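Local coordinates for FrpC operon protein (Neisseria meningitidis, PDB 5EDF) that binds the RTX protein FrpC, is regulated by iron and is putatively involved in adhesion, at residues Glu150-Lys155 against Thr164-Arg169. Sequence-based numbering, arbitrary orientation. Where two conformers were deposited one is given.
Sequences EFYYIK and THRNNR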
# COMPACT_ATOMS: atom_id res chain seq x y z
N GLU A 150 14.29 -13.90 3.74
CA GLU A 150 13.70 -12.56 3.66
C GLU A 150 14.49 -11.75 2.67
O GLU A 150 15.70 -11.98 2.47
CB GLU A 150 13.64 -11.90 5.03
CG GLU A 150 13.28 -12.93 6.10
CD GLU A 150 12.61 -12.37 7.33
OE1 GLU A 150 12.98 -11.26 7.75
OE2 GLU A 150 11.74 -13.09 7.89
N PHE A 151 13.81 -10.86 1.99
CA PHE A 151 14.38 -9.94 1.01
C PHE A 151 14.05 -8.51 1.38
O PHE A 151 12.94 -8.23 1.90
CB PHE A 151 13.76 -10.19 -0.37
CG PHE A 151 14.03 -11.53 -0.93
CD1 PHE A 151 15.16 -11.74 -1.70
CD2 PHE A 151 13.19 -12.59 -0.68
CE1 PHE A 151 15.45 -12.98 -2.24
CE2 PHE A 151 13.47 -13.86 -1.21
CZ PHE A 151 14.61 -14.05 -2.01
N TYR A 152 14.95 -7.59 1.10
CA TYR A 152 14.76 -6.17 1.26
C TYR A 152 15.10 -5.48 -0.01
O TYR A 152 16.11 -5.82 -0.63
CB TYR A 152 15.66 -5.60 2.38
CG TYR A 152 15.43 -6.18 3.75
CD1 TYR A 152 14.62 -5.55 4.68
CD2 TYR A 152 16.02 -7.39 4.12
CE1 TYR A 152 14.43 -6.10 5.94
CE2 TYR A 152 15.82 -7.94 5.37
CZ TYR A 152 15.03 -7.30 6.29
OH TYR A 152 14.86 -7.81 7.53
N TYR A 153 14.30 -4.51 -0.41
CA TYR A 153 14.56 -3.60 -1.50
C TYR A 153 14.45 -2.19 -0.97
O TYR A 153 13.37 -1.77 -0.54
CB TYR A 153 13.64 -3.87 -2.67
CG TYR A 153 13.63 -5.34 -3.08
CD1 TYR A 153 14.67 -5.88 -3.80
CD2 TYR A 153 12.58 -6.17 -2.73
CE1 TYR A 153 14.68 -7.24 -4.15
CE2 TYR A 153 12.58 -7.51 -3.08
CZ TYR A 153 13.63 -8.03 -3.80
OH TYR A 153 13.62 -9.36 -4.17
N ILE A 154 15.53 -1.43 -1.01
CA ILE A 154 15.63 -0.12 -0.38
C ILE A 154 15.92 0.94 -1.42
O ILE A 154 16.92 0.86 -2.12
CB ILE A 154 16.73 -0.10 0.71
CG1 ILE A 154 16.42 -1.15 1.76
CG2 ILE A 154 16.85 1.29 1.32
CD1 ILE A 154 17.42 -1.25 2.88
N LYS A 155 15.08 1.97 -1.49
CA LYS A 155 15.24 3.13 -2.35
C LYS A 155 15.59 4.34 -1.48
O LYS A 155 14.99 4.51 -0.46
CB LYS A 155 13.87 3.36 -3.06
CG LYS A 155 13.68 4.59 -3.96
CD LYS A 155 12.19 4.61 -4.41
CE LYS A 155 11.90 5.58 -5.50
NZ LYS A 155 11.38 6.79 -4.91
N THR A 164 9.97 -5.09 2.22
CA THR A 164 10.45 -6.34 2.86
C THR A 164 9.53 -7.47 2.48
O THR A 164 8.32 -7.37 2.60
CB THR A 164 10.49 -6.21 4.38
OG1 THR A 164 11.17 -5.02 4.77
CG2 THR A 164 11.19 -7.42 5.04
N HIS A 165 10.09 -8.53 1.93
CA HIS A 165 9.31 -9.68 1.42
C HIS A 165 9.85 -10.92 2.08
O HIS A 165 11.05 -11.18 1.99
CB HIS A 165 9.50 -9.73 -0.10
CG HIS A 165 8.63 -10.72 -0.82
ND1 HIS A 165 7.25 -10.66 -0.80
CD2 HIS A 165 8.95 -11.77 -1.62
CE1 HIS A 165 6.76 -11.65 -1.53
NE2 HIS A 165 7.77 -12.31 -2.08
N ARG A 166 9.02 -11.68 2.78
CA ARG A 166 9.51 -12.76 3.63
C ARG A 166 8.64 -14.00 3.56
O ARG A 166 7.42 -13.93 3.39
CB ARG A 166 9.60 -12.28 5.08
CG ARG A 166 8.33 -11.65 5.59
CD ARG A 166 8.36 -11.35 7.08
NE ARG A 166 9.61 -10.76 7.57
CZ ARG A 166 9.81 -9.46 7.78
NH1 ARG A 166 8.86 -8.57 7.53
NH2 ARG A 166 10.97 -9.05 8.27
N ASN A 167 9.27 -15.16 3.74
CA ASN A 167 8.53 -16.40 3.83
C ASN A 167 8.11 -16.61 5.28
O ASN A 167 8.93 -16.56 6.19
CB ASN A 167 9.37 -17.60 3.38
CG ASN A 167 8.53 -18.85 3.13
OD1 ASN A 167 7.33 -18.88 3.41
ND2 ASN A 167 9.17 -19.91 2.61
N ASN A 168 6.82 -16.82 5.51
CA ASN A 168 6.28 -16.99 6.85
C ASN A 168 6.16 -18.44 7.28
O ASN A 168 5.81 -18.73 8.41
CB ASN A 168 4.91 -16.33 6.94
CG ASN A 168 5.00 -14.86 6.78
OD1 ASN A 168 5.52 -14.18 7.66
ND2 ASN A 168 4.57 -14.35 5.64
N ARG A 169 6.46 -19.34 6.36
CA ARG A 169 6.46 -20.77 6.65
C ARG A 169 7.51 -21.13 7.70
O ARG A 169 8.66 -20.68 7.62
CB ARG A 169 6.76 -21.53 5.36
CG ARG A 169 6.70 -23.05 5.50
CD ARG A 169 7.26 -23.64 4.25
NE ARG A 169 7.16 -25.10 4.23
CZ ARG A 169 7.54 -25.85 3.20
NH1 ARG A 169 8.07 -25.29 2.11
NH2 ARG A 169 7.40 -27.17 3.26
O HOH W 1 11.48 -15.89 6.72
O HOH W 2 12.38 -7.03 8.83
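In Glu-150, chi1 of -39° sets CG beside the backbone N, and the chain is extended beyond CG. The Arg-166 side chain starts with CG between its backbone N and carbonyl carbon (chi1 52°) and bends at chi3. In the conformer given, one of two deposited, Arg-166 grips Glu-150 side-on in a salt bridge. NH2 of Arg-166 donates to OE1 of Glu-150 at 3.0 Å, and NE of Arg-166 gives OE2 of Glu-150 a straighter bond of 3.2 Å. Both oxygens are met from above the carboxylate plane, which is turned 71° from the guanidinium. Thr-164 CG2 lies over one guanidinium face, near the rim. The same methyl makes an off-centre CH-pi contact, 4.1 Å from the centroid of the Tyr-152 ring. Water 2 donates to Tyr-152 OH.

Strands 150-155 and 161-167 form an antiparallel beta hairpin within the large antiparallel sheet of FrpD, a protein of novel fold. Strand 133-138 pairs with the other edge of 150-155, and strand 178-186 with that of 161-167. Glu-150, Tyr-152, Thr-164 and Arg-166 share one sheet face. Phe-151 and His-165 lie on the opposite one and make the hydrogen-bonded pair: Phe-151 N reaches His-165 O at 2.8 Å, and His-165 N reaches Phe-151 O at 2.9 Å. His-165 touches Leu-208 of helix 205-224. His-165 ND1 bonds to Thr-180 OG1 and NE2 to Leu-203 N. At the strand end, Asn-167 OD1 accepts from Arg-169 N in an Asx turn.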